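Local structure of alcohol dehydrogenase superfamily protein (Novosphingobium aromaticivorans, 3GAZ) at residues P6-A11 with G100-H105; L155-G160 with L229-S234; V166-A171 with V178-R183. The protein probably acts as an oxidoreductase of the medium-chain alcohol dehydrogenase superfamily, with NADP as its likely cofactor. One frame throughout, in Å; residues are numbered along the deposited sequence.

How the contacts relate
The chain begins on strand 7-13, and contact 1 closes first, where this strand meets the loop 100-105. It encloses most of the GroES-like domain range. The chain then enters the parallel sheet of the Rossmann-type domain. Contact 2 opens on strand 153-157 and closes on helix 227-235. Contact 3 is nested inside that loop and packs helix 162-173 against strand 177-182. Contacts 2 and 3 touch, because strands 153-157 and 177-182 are neighbours in the sheet, and the centres of the two contacts are about 10 Å apart. Contact 1 lies on the opposite side of the chain's centre, its centre about 37 Å from that of contact 2 and about 34 Å from that of contact 3.

Contact 1. Residues P6-A11 with G100-H105; sequences PTMIAA and GLQGTH
The side chain of Q102 reaches out from its loop to the end of M8, a selenomethionine, which comes from the opposite direction. CB and CG of Q102 serve as an extended spacer. CG stands anti to the backbone N (chi1 179°), and this carries the amide to the strand. Q102 CD lies 4.0 Å from M8 CE. Q102 OE1 comes closer, 3.5 Å from M8 CE, in a van der Waals touch. Q102 NE2 turns back to its own loop and bonds to G103 O at 3.0 Å. That oxygen lies almost in the amide plane. NE2 also bonds to F108 O, so two carbonyls fix the rotation of the amide. P28 touches both M8 and Q102, and Q102 also touches A109 of strand 108-112.

Strand 7-13 pairs with strand 20-26 in a small antiparallel sheet. The loop that meets it comes just before strand 108-112 of the GroES-like domain. The touching parts, M8 to A11 and Q102 to H105, run at 77° end to end. They join through one nearly straight bond, from A11 N to H105 O, 2.9 Å long and 175° at the hydrogen. H105 O also takes a CA-H contact from A10 CA at 3.5 Å. Beside this bond, A11 CB packs on H105 CB at 4.0 Å.

A water makes a second link between A11 and H105. It donates to A11 O and lies 2.9 Å from H105 ND1. The other ring nitrogen, NE2, bonds to Y315 OH. I311 of helix 311-319 touches both A11 and H105.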
# COMPACT_ATOMS: atom_id res chain seq x y z
N PRO A 6 5.56 6.76 23.37
CA PRO A 6 5.50 8.16 22.90
C PRO A 6 4.56 8.33 21.71
O PRO A 6 4.34 7.40 20.93
CB PRO A 6 6.92 8.57 22.53
CG PRO A 6 7.52 7.23 22.16
CD PRO A 6 6.92 6.24 23.18
N THR A 7 4.01 9.53 21.58
CA THR A 7 3.07 9.83 20.51
C THR A 7 3.59 10.92 19.58
O THR A 7 4.72 11.40 19.73
CB THR A 7 1.73 10.31 21.09
OG1 THR A 7 1.95 11.52 21.85
CG2 THR A 7 1.13 9.25 22.00
N MSE A 8 2.76 11.30 18.62
CA MSE A 8 3.10 12.35 17.67
C MSE A 8 1.80 12.96 17.16
O MSE A 8 0.73 12.37 17.32
CB MSE A 8 3.91 11.79 16.48
CG MSE A 8 3.11 10.92 15.49
SE MSE A 8 3.97 10.62 13.88
CE MSE A 8 2.79 9.49 13.08
N ILE A 9 1.90 14.14 16.56
CA ILE A 9 0.74 14.80 15.99
C ILE A 9 0.80 14.56 14.49
O ILE A 9 1.87 14.67 13.88
CB ILE A 9 0.76 16.34 16.23
CG1 ILE A 9 0.63 16.64 17.73
CG2 ILE A 9 -0.37 17.01 15.45
CD1 ILE A 9 -0.67 16.15 18.34
N ALA A 10 -0.34 14.23 13.89
CA ALA A 10 -0.40 14.00 12.46
C ALA A 10 -1.76 14.43 11.94
O ALA A 10 -2.74 14.47 12.69
CB ALA A 10 -0.17 12.52 12.15
N ALA A 11 -1.81 14.78 10.66
CA ALA A 11 -3.06 15.19 10.04
C ALA A 11 -3.57 13.96 9.31
O ALA A 11 -2.87 13.35 8.50
CB ALA A 11 -2.81 16.32 9.06
N GLY A 100 -0.24 2.90 0.69
CA GLY A 100 -0.39 2.53 2.08
C GLY A 100 0.71 3.04 3.00
O GLY A 100 0.65 2.84 4.22
N LEU A 101 1.71 3.70 2.43
CA LEU A 101 2.81 4.25 3.22
C LEU A 101 2.34 5.50 3.94
O LEU A 101 1.62 6.32 3.37
CB LEU A 101 3.99 4.60 2.30
CG LEU A 101 4.74 3.42 1.65
CD1 LEU A 101 5.61 3.94 0.52
CD2 LEU A 101 5.59 2.71 2.70
N GLN A 102 2.74 5.65 5.21
CA GLN A 102 2.35 6.83 5.97
C GLN A 102 2.79 8.10 5.24
O GLN A 102 3.92 8.18 4.75
CB GLN A 102 2.98 6.84 7.36
CG GLN A 102 2.59 8.08 8.15
CD GLN A 102 3.56 8.41 9.26
OE1 GLN A 102 3.72 7.66 10.22
NE2 GLN A 102 4.22 9.56 9.14
N GLY A 103 1.90 9.09 5.19
CA GLY A 103 2.23 10.34 4.52
C GLY A 103 3.14 11.22 5.36
O GLY A 103 3.48 10.87 6.49
N THR A 104 3.54 12.36 4.81
CA THR A 104 4.43 13.25 5.55
C THR A 104 3.76 14.38 6.33
O THR A 104 4.46 15.23 6.89
CB THR A 104 5.53 13.82 4.62
OG1 THR A 104 4.93 14.63 3.60
CG2 THR A 104 6.31 12.68 3.97
N HIS A 105 2.43 14.40 6.36
CA HIS A 105 1.71 15.41 7.14
C HIS A 105 1.74 14.90 8.58
O HIS A 105 0.69 14.63 9.18
CB HIS A 105 0.25 15.53 6.68
CG HIS A 105 0.08 15.98 5.27
ND1 HIS A 105 -1.12 15.87 4.59
CD2 HIS A 105 0.95 16.54 4.40
CE1 HIS A 105 -0.98 16.35 3.37
NE2 HIS A 105 0.27 16.76 3.23
O HOH W 1 -3.04 13.96 5.69

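Contact 2. Residues L155-G160 with L229-S234; sequences LIQGGG and LDASFS
Q157 brings CG and its amide nitrogen up to S232 OG and brushes A231. CG sits beside the backbone N, and the chain then bends sharply at chi2 (-83°). Because of the bend, both CG and NE2 come up to the same hydroxyl. Q157 CG is 3.6 Å from S232 OG. Q157 NE2 donates to S232 OG at 3.4 Å, a weak bond although fairly straight at 161°. Q157 NE2 also lies 4.2 Å from A231 CB, a loose van der Waals approach.

The stronger partners of both polar groups lie outside the two segments. S232 OG gives its proton to V228 O, one turn back in the helix, and can therefore accept from the amide. Q157 OE1 takes a hydrogen bond from T181 OG1, and NE2 has another weak bond to Y207 OH.

The fold is of Rossmann type. Strand 153-157 lies inside the parallel sheet, next to strand 217-222, and helix 227-235 covers the sheet on this side. S232 also packs on V220 and D222 of strand 217-222. After Q157 the chain enters a glycine-rich turn, G158 to G160. G159 fits the GxGxxG pattern, consistent with dinucleotide binding as in relatives. G158 has a positive phi (91°), and a side chain here would collide with the carbonyl O of Q157.

With a leucine in place of Q157 the amide is gone, so T181 OG1 would probably lose its carbonyl partner and S232 OG its weak donor inside a buried contact.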
# COMPACT_ATOMS: atom_id res chain seq x y z
N LEU A 155 12.87 20.88 -25.15
CA LEU A 155 11.69 21.70 -24.96
C LEU A 155 10.91 21.18 -23.75
O LEU A 155 10.48 20.03 -23.74
CB LEU A 155 10.79 21.62 -26.20
CG LEU A 155 9.42 22.31 -26.05
CD1 LEU A 155 9.62 23.81 -25.88
CD2 LEU A 155 8.55 22.01 -27.25
N ILE A 156 10.76 22.03 -22.74
CA ILE A 156 10.01 21.65 -21.55
C ILE A 156 8.64 22.31 -21.63
O ILE A 156 8.54 23.53 -21.67
CB ILE A 156 10.70 22.14 -20.25
CG1 ILE A 156 12.11 21.56 -20.15
CG2 ILE A 156 9.86 21.74 -19.04
CD1 ILE A 156 12.16 20.05 -20.07
N GLN A 157 7.59 21.49 -21.66
CA GLN A 157 6.22 21.98 -21.72
C GLN A 157 5.73 22.23 -20.29
O GLN A 157 5.56 21.29 -19.51
CB GLN A 157 5.31 20.95 -22.40
CG GLN A 157 5.77 20.57 -23.80
CD GLN A 157 5.29 21.55 -24.86
OE1 GLN A 157 5.34 22.77 -24.67
NE2 GLN A 157 4.84 21.02 -26.00
N GLY A 158 5.48 23.50 -19.96
CA GLY A 158 5.03 23.85 -18.62
C GLY A 158 6.23 24.14 -17.73
O GLY A 158 6.32 23.62 -16.61
N GLY A 159 7.13 24.99 -18.22
CA GLY A 159 8.34 25.33 -17.50
C GLY A 159 8.20 25.99 -16.13
O GLY A 159 9.14 25.96 -15.35
N GLY A 160 7.05 26.59 -15.85
CA GLY A 160 6.85 27.22 -14.56
C GLY A 160 6.30 26.26 -13.52
O GLY A 160 6.33 26.56 -12.32
N LEU A 229 0.51 16.84 -24.83
CA LEU A 229 1.32 15.70 -25.28
C LEU A 229 1.26 15.63 -26.80
O LEU A 229 2.26 15.36 -27.46
CB LEU A 229 0.80 14.40 -24.66
CG LEU A 229 1.54 13.14 -25.12
CD1 LEU A 229 3.04 13.32 -24.92
CD2 LEU A 229 1.03 11.94 -24.33
N ASP A 230 0.08 15.89 -27.36
CA ASP A 230 -0.08 15.88 -28.81
C ASP A 230 0.80 16.98 -29.41
O ASP A 230 1.45 16.79 -30.43
CB ASP A 230 -1.54 16.12 -29.20
CG ASP A 230 -2.47 15.04 -28.69
OD1 ASP A 230 -2.21 13.85 -28.98
OD2 ASP A 230 -3.45 15.38 -28.00
N ALA A 231 0.83 18.14 -28.75
CA ALA A 231 1.64 19.25 -29.22
C ALA A 231 3.11 18.87 -29.17
O ALA A 231 3.91 19.29 -30.00
CB ALA A 231 1.38 20.49 -28.36
N SER A 232 3.47 18.05 -28.18
CA SER A 232 4.85 17.60 -28.02
C SER A 232 5.25 16.71 -29.19
O SER A 232 6.38 16.77 -29.67
CB SER A 232 5.00 16.83 -26.70
OG SER A 232 4.68 17.65 -25.59
N PHE A 233 4.32 15.87 -29.64
CA PHE A 233 4.59 14.99 -30.78
C PHE A 233 4.82 15.87 -32.00
O PHE A 233 5.57 15.51 -32.90
CB PHE A 233 3.40 14.06 -31.05
CG PHE A 233 3.19 12.99 -30.01
CD1 PHE A 233 4.16 12.70 -29.06
CD2 PHE A 233 2.03 12.22 -30.03
CE1 PHE A 233 3.98 11.65 -28.14
CE2 PHE A 233 1.84 11.17 -29.12
CZ PHE A 233 2.82 10.89 -28.18
N SER A 234 4.17 17.03 -32.02
CA SER A 234 4.29 17.96 -33.13
C SER A 234 5.62 18.73 -33.13
O SER A 234 6.17 19.02 -34.19
CB SER A 234 3.11 18.94 -33.10
OG SER A 234 3.17 19.84 -34.18

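Contact 3. Residues V166-A171 with V178-R183; sequences VAIQIA and VFATAR
The contact between I168 and A171 on one side and V178 and A180 on the other is apolar in its side chains. I168 supplies two branches. I168 CD1, at the end of an extended chi2 (176°), reaches A180 CB at 3.6 Å. I168 CG2 meets V178 CG1 at 4.1 Å, and these two side chains cross obliquely. One turn on, A171 CB presses on V178 CG2 at 3.5 Å, tighter than usual for two carbons. V178 thus puts one methyl on each of these helix residues.

The backbones do not bond to each other. Helix 166-171 and strand 178-182 run nearly antiparallel (170°), with their axes 8.9 Å apart. This is the helix-to-second-strand half of a beta-alpha-beta crossover: strand 153-157, helix 162-173, strand 177-182.

Neighbouring side chains extend the same layer. I156 of the adjacent strand touches I168 and A180, and V190 of helix 184-193 touches the same pair.

In the helix, I170 N bonds to V166 O and A171 N to A167 O. In the sheet, V178 and A180 bond to T196, and F179 to V154 and I156. With no hydrogen bond or charge pair across it, the contact rests on shape and burial, and aliphatic side-chain carbons, mostly methyls, form the interface.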
# COMPACT_ATOMS: atom_id res chain seq x y z
N VAL A 166 12.10 22.18 -12.59
CA VAL A 166 13.27 21.39 -12.22
C VAL A 166 13.83 20.69 -13.46
O VAL A 166 15.04 20.49 -13.57
CB VAL A 166 12.94 20.35 -11.11
CG1 VAL A 166 12.67 21.08 -9.80
CG2 VAL A 166 11.74 19.51 -11.50
N ALA A 167 12.95 20.35 -14.40
CA ALA A 167 13.39 19.71 -15.64
C ALA A 167 14.27 20.69 -16.42
O ALA A 167 15.28 20.31 -17.00
CB ALA A 167 12.18 19.31 -16.48
N ILE A 168 13.88 21.97 -16.41
CA ILE A 168 14.65 23.00 -17.10
C ILE A 168 16.07 23.07 -16.54
O ILE A 168 17.05 23.10 -17.29
CB ILE A 168 14.02 24.41 -16.91
CG1 ILE A 168 12.75 24.54 -17.75
CG2 ILE A 168 15.05 25.49 -17.27
CD1 ILE A 168 12.03 25.85 -17.54
N GLN A 169 16.18 23.11 -15.22
CA GLN A 169 17.47 23.22 -14.56
C GLN A 169 18.35 21.99 -14.72
O GLN A 169 19.57 22.11 -14.81
CB GLN A 169 17.26 23.56 -13.08
CG GLN A 169 16.52 24.89 -12.89
CD GLN A 169 16.25 25.23 -11.44
OE1 GLN A 169 17.17 25.56 -10.69
NE2 GLN A 169 14.99 25.14 -11.04
N ILE A 170 17.74 20.81 -14.75
CA ILE A 170 18.51 19.58 -14.93
C ILE A 170 19.08 19.58 -16.34
O ILE A 170 20.28 19.36 -16.53
CB ILE A 170 17.62 18.31 -14.74
CG1 ILE A 170 17.27 18.13 -13.27
CG2 ILE A 170 18.35 17.07 -15.26
CD1 ILE A 170 16.34 16.96 -13.00
N ALA A 171 18.23 19.85 -17.32
CA ALA A 171 18.64 19.88 -18.72
C ALA A 171 19.77 20.88 -18.95
O ALA A 171 20.75 20.57 -19.63
CB ALA A 171 17.44 20.23 -19.61
N VAL A 178 18.09 24.64 -23.70
CA VAL A 178 16.72 24.55 -23.21
C VAL A 178 15.74 25.66 -23.59
O VAL A 178 16.07 26.85 -23.54
CB VAL A 178 16.72 24.40 -21.68
CG1 VAL A 178 15.31 24.17 -21.16
CG2 VAL A 178 17.64 23.25 -21.27
N PHE A 179 14.54 25.23 -23.95
CA PHE A 179 13.43 26.10 -24.33
C PHE A 179 12.24 25.62 -23.49
O PHE A 179 12.12 24.43 -23.21
CB PHE A 179 13.10 25.92 -25.81
CG PHE A 179 14.24 26.23 -26.72
CD1 PHE A 179 14.34 27.47 -27.35
CD2 PHE A 179 15.24 25.28 -26.95
CE1 PHE A 179 15.42 27.77 -28.18
CE2 PHE A 179 16.33 25.58 -27.78
CZ PHE A 179 16.42 26.83 -28.39
N ALA A 180 11.35 26.53 -23.11
CA ALA A 180 10.20 26.13 -22.31
C ALA A 180 8.96 26.97 -22.57
O ALA A 180 9.04 28.19 -22.66
CB ALA A 180 10.56 26.16 -20.82
N THR A 181 7.81 26.30 -22.69
CA THR A 181 6.55 27.00 -22.90
C THR A 181 5.97 27.26 -21.52
O THR A 181 6.07 26.42 -20.62
CB THR A 181 5.55 26.16 -23.73
OG1 THR A 181 5.28 24.93 -23.05
CG2 THR A 181 6.10 25.88 -25.11
N ALA A 182 5.36 28.43 -21.35
CA ALA A 182 4.77 28.78 -20.07
C ALA A 182 3.75 29.89 -20.25
O ALA A 182 3.70 30.54 -21.29
CB ALA A 182 5.85 29.23 -19.11
N ARG A 183 2.94 30.10 -19.23
CA ARG A 183 1.92 31.14 -19.29
C ARG A 183 2.51 32.46 -18.82
O ARG A 183 3.43 32.49 -18.00
CB ARG A 183 0.71 30.74 -18.45
CG ARG A 183 -0.11 29.62 -19.08
CD ARG A 183 -0.74 30.07 -20.41
NE ARG A 183 -1.27 28.95 -21.18
CZ ARG A 183 -1.98 29.07 -22.30
NH1 ARG A 183 -2.26 30.28 -22.78
NH2 ARG A 183 -2.41 27.99 -22.94